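PDB 6Z0C: maquette-3, which serves as an artificial four-helix bundle, probably designed to show that a network of charged side chains can be buried in a hydrophobic core and stabilised by ion pairs. Local coordinates for residues Glu30-Lys35 and Glu70-Leu75; Gln37-Leu42 and Lys60-Glu65; Lys131-Glu136 and Gln168-Leu173; Lys138-Leu143 and Gly161-Ile166. One frame throughout, in Å; residues are numbered along the deposited sequence.

Contact 1. Residues Glu30-Lys35 and Glu70-Leu75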
# COMPACT_ATOMS: atom_id res chain seq x y z
N GLU A 30 -6.56 9.44 -1.89
CA GLU A 30 -6.03 10.80 -1.59
C GLU A 30 -4.77 11.05 -2.42
O GLU A 30 -4.62 12.17 -2.93
CB GLU A 30 -5.80 10.96 -0.08
CG GLU A 30 -7.09 11.07 0.70
CD GLU A 30 -6.99 10.96 2.21
OE1 GLU A 30 -8.02 11.18 2.88
OE2 GLU A 30 -5.89 10.64 2.72
N LEU A 31 -3.91 10.04 -2.56
CA LEU A 31 -2.66 10.12 -3.37
C LEU A 31 -3.01 10.33 -4.84
O LEU A 31 -2.36 11.15 -5.49
CB LEU A 31 -1.83 8.84 -3.19
CG LEU A 31 -0.77 8.91 -2.10
CD1 LEU A 31 -0.10 7.56 -1.94
CD2 LEU A 31 0.27 9.98 -2.42
N LEU A 32 -4.00 9.58 -5.35
CA LEU A 32 -4.47 9.71 -6.75
C LEU A 32 -4.96 11.14 -6.99
O LEU A 32 -4.58 11.73 -8.03
CB LEU A 32 -5.57 8.67 -7.00
CG LEU A 32 -5.07 7.25 -7.21
CD1 LEU A 32 -6.20 6.24 -7.07
CD2 LEU A 32 -4.41 7.11 -8.57
N LYS A 33 -5.74 11.69 -6.07
CA LYS A 33 -6.31 13.06 -6.18
C LYS A 33 -5.16 14.07 -6.29
O LYS A 33 -5.14 14.82 -7.29
CB LYS A 33 -7.23 13.38 -5.00
CG LYS A 33 -7.96 14.72 -5.09
CD LYS A 33 -8.85 15.02 -3.90
CE LYS A 33 -9.89 13.96 -3.64
NZ LYS A 33 -10.87 14.39 -2.61
N ILE A 34 -4.22 14.10 -5.34
CA ILE A 34 -3.11 15.10 -5.35
C ILE A 34 -2.23 14.87 -6.59
O ILE A 34 -1.80 15.87 -7.18
CB ILE A 34 -2.27 15.14 -4.06
CG1 ILE A 34 -1.21 16.24 -4.16
CG2 ILE A 34 -1.65 13.78 -3.74
CD1 ILE A 34 -0.57 16.63 -2.85
N LYS A 35 -1.97 13.61 -6.97
CA LYS A 35 -1.02 13.31 -8.07
C LYS A 35 -1.63 13.78 -9.40
O LYS A 35 -0.88 14.34 -10.22
CB LYS A 35 -0.58 11.84 -8.05
CG LYS A 35 0.47 11.54 -6.99
CD LYS A 35 1.14 10.18 -7.11
CE LYS A 35 1.90 9.97 -8.40
NZ LYS A 35 3.07 10.87 -8.51
N GLU A 70 -1.02 5.18 -13.00
CA GLU A 70 -1.52 3.83 -13.37
C GLU A 70 -1.09 2.83 -12.29
O GLU A 70 -1.90 1.96 -11.95
CB GLU A 70 -1.07 3.40 -14.77
CG GLU A 70 -1.71 2.09 -15.23
CD GLU A 70 -3.18 1.88 -14.88
OE1 GLU A 70 -3.48 0.92 -14.13
OE2 GLU A 70 -4.03 2.65 -15.38
N LEU A 71 0.13 2.97 -11.75
CA LEU A 71 0.62 2.07 -10.68
C LEU A 71 -0.28 2.17 -9.44
O LEU A 71 -0.59 1.12 -8.85
CB LEU A 71 2.07 2.39 -10.30
CG LEU A 71 2.55 1.67 -9.04
CD1 LEU A 71 2.54 0.16 -9.25
CD2 LEU A 71 3.92 2.15 -8.62
N LEU A 72 -0.67 3.38 -9.04
CA LEU A 72 -1.56 3.59 -7.86
C LEU A 72 -2.87 2.82 -8.06
O LEU A 72 -3.36 2.25 -7.07
CB LEU A 72 -1.83 5.09 -7.65
CG LEU A 72 -0.69 5.88 -7.00
CD1 LEU A 72 -1.06 7.34 -6.87
CD2 LEU A 72 -0.33 5.30 -5.64
N GLU A 73 -3.41 2.80 -9.28
CA GLU A 73 -4.67 2.08 -9.59
C GLU A 73 -4.43 0.57 -9.45
O GLU A 73 -5.34 -0.13 -8.99
CB GLU A 73 -5.21 2.48 -10.97
CG GLU A 73 -5.67 3.93 -11.04
CD GLU A 73 -6.95 4.27 -10.28
OE1 GLU A 73 -7.53 3.36 -9.65
OE2 GLU A 73 -7.38 5.44 -10.33
N THR A 74 -3.23 0.08 -9.81
CA THR A 74 -2.77 -1.31 -9.56
C THR A 74 -2.79 -1.61 -8.06
O THR A 74 -3.23 -2.71 -7.68
CB THR A 74 -1.38 -1.58 -10.14
OG1 THR A 74 -1.49 -1.54 -11.57
CG2 THR A 74 -0.79 -2.91 -9.72
N LEU A 75 -2.32 -0.67 -7.23
CA LEU A 75 -2.27 -0.84 -5.75
C LEU A 75 -3.69 -0.95 -5.19
O LEU A 75 -3.89 -1.75 -4.26
CB LEU A 75 -1.50 0.33 -5.13
CG LEU A 75 -0.01 0.39 -5.45
CD1 LEU A 75 0.67 1.51 -4.67
CD2 LEU A 75 0.68 -0.94 -5.17
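L32 and L72 lie alongside each other, pointing opposite ways, where helix 4-48 and helix 52-99 run side by side in the four-helix bundle, antiparallel with local directions 169° apart. These two leucines carry most of the apolar packing. CD2 of L32 presses on CB of L72 at 3.4 Å, tighter than an ordinary van der Waals contact, so the methyl is seated at the root of the opposing side chain. CD1 of L72 in turn lies 4.0 Å from CB of L31, whose side chain also leans on L172 of helix 152-194.

A second kind of contact sets charged side chains against the leucines. E73 bends at its second torsion (chi2 -71°), and its carboxylate borders the end of L32, with OE2 3.6 Å from L32 CD1. K35 meets L72 through the aliphatic part of its chain, while its ammonium group makes salt bridges to E65 and E136 and a hydrogen bond to Q68. That threefold grip would favour a charged amine inside the bundle. Nearer the backbone, the methylene chain crosses the leucine, K35 CD resting 3.6 Å from L72 CD1.

Contact 2. Residues Gln37-Leu42 and Lys60-Glu65; sequences QIIKQL and KQLELE
L42 and Q61 approach the carboxylate of E65 from opposite sides of its plane. From one side comes the methyl CD1 of L42, 3.3 Å from E65 OE1; from the other, the amide of Q61 donates a hydrogen bond from NE2 to the same oxygen at 2.9 Å. The donor sits above the carboxylate plane, 38° out of it. This bond, one turn along helix 52-99, steadies the acid while the leucine of helix 4-48 crosses it at about a right angle.

The rest is close apolar contact between two antiparallel helices of the bundle, crossing locally at -159°. I39 slides alongside the aliphatic part of E65, its CG1 only 3.2 Å from E65 CG. L62 reaches over with CG anti to its backbone N (chi1 -167°), and its CD1 lies 4.0 Å from L42 CB and 3.7 Å from the carbonyl oxygen of I39.

The other oxygen, E65 OE2, which K35 holds, accepts a further salt bridge from K162. With two lysines on one oxygen and an amide on the other, the buried acid is likely to remain ionised, its negative charge balanced within the bundle although leucine and isoleucine line its flank.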
# COMPACT_ATOMS: atom_id res chain seq x y z
N GLN A 37 -3.81 16.29 -9.66
CA GLN A 37 -3.72 17.77 -9.51
C GLN A 37 -2.31 18.21 -9.93
O GLN A 37 -2.20 19.20 -10.67
CB GLN A 37 -4.07 18.20 -8.08
CG GLN A 37 -5.54 18.04 -7.74
CD GLN A 37 -5.89 18.35 -6.31
OE1 GLN A 37 -5.04 18.30 -5.41
NE2 GLN A 37 -7.15 18.66 -6.07
N ILE A 38 -1.28 17.47 -9.51
CA ILE A 38 0.14 17.81 -9.79
C ILE A 38 0.43 17.61 -11.29
O ILE A 38 1.17 18.43 -11.83
CB ILE A 38 1.09 17.03 -8.86
CG1 ILE A 38 1.11 17.69 -7.48
CG2 ILE A 38 2.48 16.91 -9.46
CD1 ILE A 38 1.75 16.86 -6.40
N ILE A 39 -0.14 16.58 -11.93
CA ILE A 39 -0.01 16.38 -13.41
C ILE A 39 -0.47 17.66 -14.12
O ILE A 39 0.23 18.10 -15.06
CB ILE A 39 -0.80 15.14 -13.90
CG1 ILE A 39 -0.12 13.84 -13.46
CG2 ILE A 39 -1.00 15.20 -15.40
CD1 ILE A 39 -0.74 12.58 -14.01
N LYS A 40 -1.60 18.23 -13.71
CA LYS A 40 -2.17 19.46 -14.35
C LYS A 40 -1.22 20.64 -14.11
O LYS A 40 -1.02 21.42 -15.05
CB LYS A 40 -3.58 19.72 -13.83
CG LYS A 40 -4.59 18.63 -14.19
CD LYS A 40 -5.97 18.86 -13.61
CE LYS A 40 -6.63 20.11 -14.15
NZ LYS A 40 -8.07 20.16 -13.80
N GLN A 41 -0.63 20.74 -12.91
CA GLN A 41 0.36 21.79 -12.54
C GLN A 41 1.63 21.64 -13.39
O GLN A 41 2.16 22.67 -13.85
CB GLN A 41 0.72 21.70 -11.05
CG GLN A 41 -0.33 22.26 -10.12
CD GLN A 41 0.13 22.19 -8.68
OE1 GLN A 41 -0.40 21.43 -7.88
NE2 GLN A 41 1.15 22.97 -8.35
N LEU A 42 2.11 20.40 -13.56
CA LEU A 42 3.30 20.09 -14.40
C LEU A 42 3.03 20.51 -15.84
O LEU A 42 3.90 21.15 -16.45
CB LEU A 42 3.61 18.60 -14.33
CG LEU A 42 4.59 18.16 -13.24
CD1 LEU A 42 4.63 16.64 -13.15
CD2 LEU A 42 5.98 18.73 -13.50
N LYS A 60 9.65 15.69 -19.47
CA LYS A 60 10.06 14.27 -19.31
C LYS A 60 9.45 13.74 -17.99
O LYS A 60 9.06 12.56 -17.98
CB LYS A 60 11.57 14.08 -19.49
CG LYS A 60 12.48 14.58 -18.39
CD LYS A 60 13.93 14.12 -18.58
CE LYS A 60 14.96 15.19 -18.30
NZ LYS A 60 15.06 15.49 -16.85
N GLN A 61 9.28 14.58 -16.97
CA GLN A 61 8.63 14.17 -15.69
C GLN A 61 7.14 13.92 -15.92
O GLN A 61 6.58 13.01 -15.27
CB GLN A 61 8.84 15.21 -14.59
CG GLN A 61 8.13 14.87 -13.29
CD GLN A 61 8.56 13.55 -12.69
OE1 GLN A 61 9.63 13.03 -12.98
NE2 GLN A 61 7.71 13.00 -11.83
N LEU A 62 6.51 14.70 -16.80
CA LEU A 62 5.07 14.57 -17.15
C LEU A 62 4.79 13.14 -17.64
O LEU A 62 3.78 12.55 -17.19
CB LEU A 62 4.73 15.63 -18.21
CG LEU A 62 3.25 15.88 -18.48
CD1 LEU A 62 2.46 16.11 -17.20
CD2 LEU A 62 3.09 17.06 -19.42
N GLU A 63 5.65 12.59 -18.50
CA GLU A 63 5.53 11.20 -19.04
C GLU A 63 5.57 10.19 -17.89
O GLU A 63 4.73 9.27 -17.88
CB GLU A 63 6.65 10.88 -20.02
CG GLU A 63 6.75 11.84 -21.19
CD GLU A 63 7.58 11.34 -22.35
OE1 GLU A 63 7.45 11.89 -23.46
OE2 GLU A 63 8.37 10.39 -22.15
N LEU A 64 6.53 10.33 -16.97
CA LEU A 64 6.72 9.42 -15.81
C LEU A 64 5.47 9.49 -14.91
O LEU A 64 5.04 8.45 -14.41
CB LEU A 64 8.00 9.80 -15.06
CG LEU A 64 8.16 9.24 -13.64
CD1 LEU A 64 8.02 7.72 -13.61
CD2 LEU A 64 9.52 9.64 -13.06
N GLU A 65 4.91 10.69 -14.76
CA GLU A 65 3.75 10.95 -13.86
C GLU A 65 2.55 10.07 -14.26
O GLU A 65 1.89 9.51 -13.36
CB GLU A 65 3.39 12.44 -13.91
CG GLU A 65 2.85 12.97 -12.59
CD GLU A 65 3.88 13.14 -11.49
OE1 GLU A 65 4.95 13.71 -11.77
OE2 GLU A 65 3.60 12.71 -10.36

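Contact 3. Residues Lys131-Glu136 and Gln168-Leu173; sequences KQLEDE and QQRELL
Q169 runs alongside L133 and across Q132 and E136 where helix 105-144 and helix 152-194 pack antiparallel as neighbours in the four-helix bundle, their local axes crossing at -159°. The polar contacts gather at its amide. NE2 of Q169 comes 2.8 Å from OE1 of Q132, the two side chains meeting at about a right angle with their amide planes 58° apart. On the other side of the amide group, OE1 of Q169 stands 3.2 Å from CG of E136 and 3.8 Å from CA of L133; this oxygen is buried and has no polar partner in the model.

Charge enters through E136 and R170, both paired beyond the two segments. E136 bends at its second torsion (chi2 -75°), and its carboxylate, held by K35 at OE1, forms a salt bridge to K162 through OE2, bringing the buried ionic network up against the glutamines. An alanine here would probably leave K35 and K162 each short of an anionic mate, and would open a gap beside Q169 OE1 where CG now packs. R170 is salt-bridged through NH2 to E137, one turn after L133.

L133 packs against both a charged group and a leucine. Its CD1 lies over one face of the R170 guanidinium, toward the rim of the group, while CD2 is 3.4 Å from R170 NH1. The same CD2 makes the apolar contact with the next turn of helix 152-194, lying 3.6 Å from CD1 of L173.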
# COMPACT_ATOMS: atom_id res chain seq x y z
N LYS A 131 9.59 2.19 -4.59
CA LYS A 131 10.13 2.60 -5.91
C LYS A 131 9.53 3.95 -6.31
O LYS A 131 10.30 4.84 -6.71
CB LYS A 131 9.88 1.51 -6.95
CG LYS A 131 10.36 1.83 -8.37
CD LYS A 131 11.71 2.52 -8.43
CE LYS A 131 12.40 2.40 -9.77
NZ LYS A 131 11.61 3.03 -10.86
N GLN A 132 8.21 4.12 -6.19
CA GLN A 132 7.54 5.40 -6.55
C GLN A 132 8.10 6.52 -5.67
O GLN A 132 8.37 7.61 -6.19
CB GLN A 132 6.02 5.28 -6.46
CG GLN A 132 5.30 6.50 -7.01
CD GLN A 132 3.82 6.28 -7.23
OE1 GLN A 132 2.98 6.92 -6.60
NE2 GLN A 132 3.50 5.38 -8.14
N LEU A 133 8.30 6.24 -4.38
CA LEU A 133 8.86 7.20 -3.39
C LEU A 133 10.27 7.63 -3.82
O LEU A 133 10.55 8.85 -3.79
CB LEU A 133 8.87 6.52 -2.01
CG LEU A 133 9.37 7.36 -0.84
CD1 LEU A 133 8.61 8.67 -0.72
CD2 LEU A 133 9.27 6.56 0.45
N GLU A 134 11.11 6.69 -4.24
CA GLU A 134 12.49 6.97 -4.74
C GLU A 134 12.41 7.92 -5.94
O GLU A 134 13.17 8.90 -5.96
CB GLU A 134 13.21 5.68 -5.12
CG GLU A 134 13.76 4.93 -3.93
CD GLU A 134 14.54 3.68 -4.30
OE1 GLU A 134 15.47 3.79 -5.12
OE2 GLU A 134 14.19 2.60 -3.78
N ASP A 135 11.52 7.64 -6.89
CA ASP A 135 11.34 8.44 -8.13
C ASP A 135 10.86 9.86 -7.77
O ASP A 135 11.32 10.82 -8.42
CB ASP A 135 10.40 7.74 -9.11
CG ASP A 135 11.01 6.49 -9.75
OD1 ASP A 135 12.24 6.32 -9.67
OD2 ASP A 135 10.24 5.70 -10.31
N GLU A 136 9.99 10.00 -6.76
CA GLU A 136 9.50 11.32 -6.28
C GLU A 136 10.68 12.11 -5.69
O GLU A 136 10.83 13.29 -6.04
CB GLU A 136 8.38 11.18 -5.25
CG GLU A 136 7.13 10.52 -5.79
CD GLU A 136 6.25 11.36 -6.70
OE1 GLU A 136 5.06 11.00 -6.85
OE2 GLU A 136 6.74 12.36 -7.27
N GLN A 168 2.78 11.61 2.20
CA GLN A 168 1.65 10.64 2.07
C GLN A 168 2.19 9.26 1.64
O GLN A 168 1.66 8.25 2.14
CB GLN A 168 0.61 11.16 1.09
CG GLN A 168 -0.12 12.40 1.60
CD GLN A 168 -1.15 12.92 0.63
OE1 GLN A 168 -1.27 14.12 0.41
NE2 GLN A 168 -1.90 12.02 0.02
N GLN A 169 3.19 9.21 0.76
CA GLN A 169 3.77 7.91 0.30
C GLN A 169 4.51 7.23 1.47
O GLN A 169 4.41 6.01 1.57
CB GLN A 169 4.64 8.10 -0.93
CG GLN A 169 3.84 8.10 -2.23
CD GLN A 169 4.60 8.68 -3.39
OE1 GLN A 169 5.66 9.27 -3.21
NE2 GLN A 169 4.07 8.51 -4.58
N ARG A 170 5.18 7.99 2.33
CA ARG A 170 5.83 7.43 3.55
C ARG A 170 4.77 6.92 4.52
O ARG A 170 5.00 5.90 5.19
CB ARG A 170 6.70 8.48 4.25
CG ARG A 170 7.90 8.91 3.43
CD ARG A 170 8.98 9.47 4.32
NE ARG A 170 9.94 10.22 3.52
CZ ARG A 170 10.89 9.68 2.77
NH1 ARG A 170 11.04 8.36 2.70
NH2 ARG A 170 11.70 10.47 2.09
N GLU A 171 3.64 7.64 4.62
CA GLU A 171 2.48 7.23 5.45
C GLU A 171 1.95 5.90 4.92
O GLU A 171 1.69 5.00 5.74
CB GLU A 171 1.43 8.34 5.45
CG GLU A 171 0.71 8.51 6.77
CD GLU A 171 1.62 8.85 7.94
OE1 GLU A 171 2.18 9.96 7.95
OE2 GLU A 171 1.76 8.00 8.84
N LEU A 172 1.85 5.76 3.60
CA LEU A 172 1.35 4.53 2.93
C LEU A 172 2.33 3.37 3.19
O LEU A 172 1.85 2.28 3.53
CB LEU A 172 1.18 4.81 1.43
CG LEU A 172 0.67 3.64 0.59
CD1 LEU A 172 -0.63 3.08 1.14
CD2 LEU A 172 0.49 4.07 -0.86
N LEU A 173 3.64 3.61 3.06
CA LEU A 173 4.67 2.58 3.39
C LEU A 173 4.45 2.07 4.82
O LEU A 173 4.49 0.84 5.01
CB LEU A 173 6.09 3.15 3.23
CG LEU A 173 6.75 2.95 1.87
CD1 LEU A 173 8.18 3.47 1.89
CD2 LEU A 173 6.74 1.48 1.45

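Contact 4. Residues Lys138-Leu143 and Gly161-Ile166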
# COMPACT_ATOMS: atom_id res chain seq x y z
N LYS A 138 13.87 11.75 -6.34
CA LYS A 138 14.79 12.08 -7.46
C LYS A 138 14.27 13.31 -8.21
O LYS A 138 15.08 14.20 -8.53
CB LYS A 138 14.94 10.92 -8.44
CG LYS A 138 15.80 9.77 -7.95
CD LYS A 138 15.93 8.67 -8.96
CE LYS A 138 16.77 7.51 -8.46
NZ LYS A 138 16.54 6.29 -9.27
N PHE A 139 12.97 13.37 -8.48
CA PHE A 139 12.39 14.51 -9.23
C PHE A 139 12.55 15.79 -8.41
O PHE A 139 12.88 16.83 -9.00
CB PHE A 139 10.93 14.30 -9.63
CG PHE A 139 10.42 15.50 -10.38
CD1 PHE A 139 10.99 15.84 -11.61
CD2 PHE A 139 9.48 16.35 -9.83
CE1 PHE A 139 10.57 16.97 -12.29
CE2 PHE A 139 9.06 17.48 -10.52
CZ PHE A 139 9.61 17.79 -11.74
N ILE A 140 12.32 15.73 -7.10
CA ILE A 140 12.46 16.89 -6.18
C ILE A 140 13.89 17.43 -6.26
O ILE A 140 14.05 18.66 -6.35
CB ILE A 140 12.05 16.51 -4.74
CG1 ILE A 140 10.52 16.53 -4.61
CG2 ILE A 140 12.72 17.41 -3.71
CD1 ILE A 140 10.02 16.42 -3.21
N GLU A 141 14.89 16.55 -6.23
CA GLU A 141 16.32 16.96 -6.28
C GLU A 141 16.58 17.66 -7.63
O GLU A 141 17.29 18.68 -7.64
CB GLU A 141 17.22 15.74 -6.01
CG GLU A 141 17.09 15.25 -4.57
CD GLU A 141 17.58 13.85 -4.25
OE1 GLU A 141 18.21 13.22 -5.13
OE2 GLU A 141 17.33 13.39 -3.12
N LEU A 142 15.94 17.19 -8.70
CA LEU A 142 16.05 17.78 -10.06
C LEU A 142 15.30 19.13 -10.10
O LEU A 142 15.86 20.10 -10.64
CB LEU A 142 15.46 16.78 -11.06
CG LEU A 142 15.87 16.96 -12.51
CD1 LEU A 142 17.38 17.07 -12.66
CD2 LEU A 142 15.34 15.80 -13.34
N LEU A 143 14.08 19.16 -9.55
CA LEU A 143 13.20 20.36 -9.54
C LEU A 143 13.87 21.50 -8.78
O LEU A 143 13.76 22.66 -9.23
CB LEU A 143 11.86 19.97 -8.90
CG LEU A 143 10.84 21.09 -8.76
CD1 LEU A 143 10.60 21.81 -10.08
CD2 LEU A 143 9.53 20.55 -8.21
N GLY A 161 3.77 20.89 -3.50
CA GLY A 161 2.89 19.75 -3.81
C GLY A 161 3.64 18.43 -3.71
O GLY A 161 3.12 17.51 -3.05
N LYS A 162 4.82 18.35 -4.32
CA LYS A 162 5.64 17.12 -4.38
C LYS A 162 6.09 16.73 -2.96
O LYS A 162 6.08 15.53 -2.66
CB LYS A 162 6.84 17.29 -5.32
CG LYS A 162 6.51 17.20 -6.80
CD LYS A 162 5.82 15.90 -7.17
CE LYS A 162 5.96 15.55 -8.63
NZ LYS A 162 5.27 14.27 -8.93
N LEU A 163 6.43 17.71 -2.12
CA LEU A 163 6.83 17.47 -0.71
C LEU A 163 5.65 16.86 0.07
O LEU A 163 5.91 15.96 0.90
CB LEU A 163 7.33 18.78 -0.10
CG LEU A 163 8.68 19.27 -0.62
CD1 LEU A 163 8.97 20.68 -0.14
CD2 LEU A 163 9.80 18.33 -0.21
N GLN A 164 4.42 17.30 -0.19
CA GLN A 164 3.20 16.75 0.45
C GLN A 164 2.96 15.32 -0.05
O GLN A 164 2.60 14.46 0.78
CB GLN A 164 1.97 17.64 0.20
CG GLN A 164 0.65 17.00 0.61
CD GLN A 164 0.59 16.64 2.07
OE1 GLN A 164 1.22 17.27 2.92
NE2 GLN A 164 -0.19 15.61 2.39
N VAL A 165 3.13 15.08 -1.35
CA VAL A 165 2.99 13.72 -1.98
C VAL A 165 3.93 12.75 -1.25
O VAL A 165 3.48 11.63 -0.92
CB VAL A 165 3.28 13.75 -3.49
CG1 VAL A 165 3.62 12.36 -4.03
CG2 VAL A 165 2.11 14.33 -4.27
N ILE A 166 5.18 13.15 -1.02
CA ILE A 166 6.21 12.26 -0.41
C ILE A 166 5.79 11.92 1.02
O ILE A 166 5.92 10.74 1.39
CB ILE A 166 7.61 12.89 -0.51
CG1 ILE A 166 8.20 12.63 -1.90
CG2 ILE A 166 8.52 12.38 0.60
CD1 ILE A 166 9.42 13.44 -2.21
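I140 and K162 are the residues whose CA atoms lie nearest across the contact, 7.1 Å apart, where the segments run antiparallel with local axes 10.6 Å apart and crossing at -160°. From this point I140 extends between K162, L163 and I166. Its CG1 packs 3.8 Å from CB of K162, and CD1 touches L163 CD2 at 3.6 Å. I140 and I166 meet tip to tip, the two CD1 atoms 3.2 Å apart, a contact tighter than usual. An alanine in place of I140 would probably open a gap among these three side chains and leave the terminal methyl of I166 without its opposing mate.

K162 bends at its second torsion (chi2 -56°), which turns CD out of line with the start of the chain. The side chain crosses F139 at about a right angle, and its CE lies 3.8 Å from F139 CD2. CB of L143, a turn further along the same helix as F139, sits over one face of the ring, toward its rim.

One side of the pairing faces the bundle interior: F139 reaches V57 and Q61 of helix 52-99, K162 packs on I38 of helix 4-48, and the lysine's NZ ends in the ionic cluster with E65 and E136.

From the N terminus, helix 4-48 runs through 30-35 and then 37-42 before the chain turns back into helix 52-99. Contact 2 (37-42 with 60-65) closes first, and contact 1 closes around it, making one helical hairpin. The second hairpin, helix 105-144 with helix 152-194, follows in series and repeats the nesting: contact 4 lies inside the loop closed by contact 3. Nothing crosses along the chain. In space the hairpins are joined by charge, since K35 of contact 1, E65 of contact 2, E136 of contact 3 and K162 of contact 4 alternate in four salt bridges, one residue from each helix of the bundle.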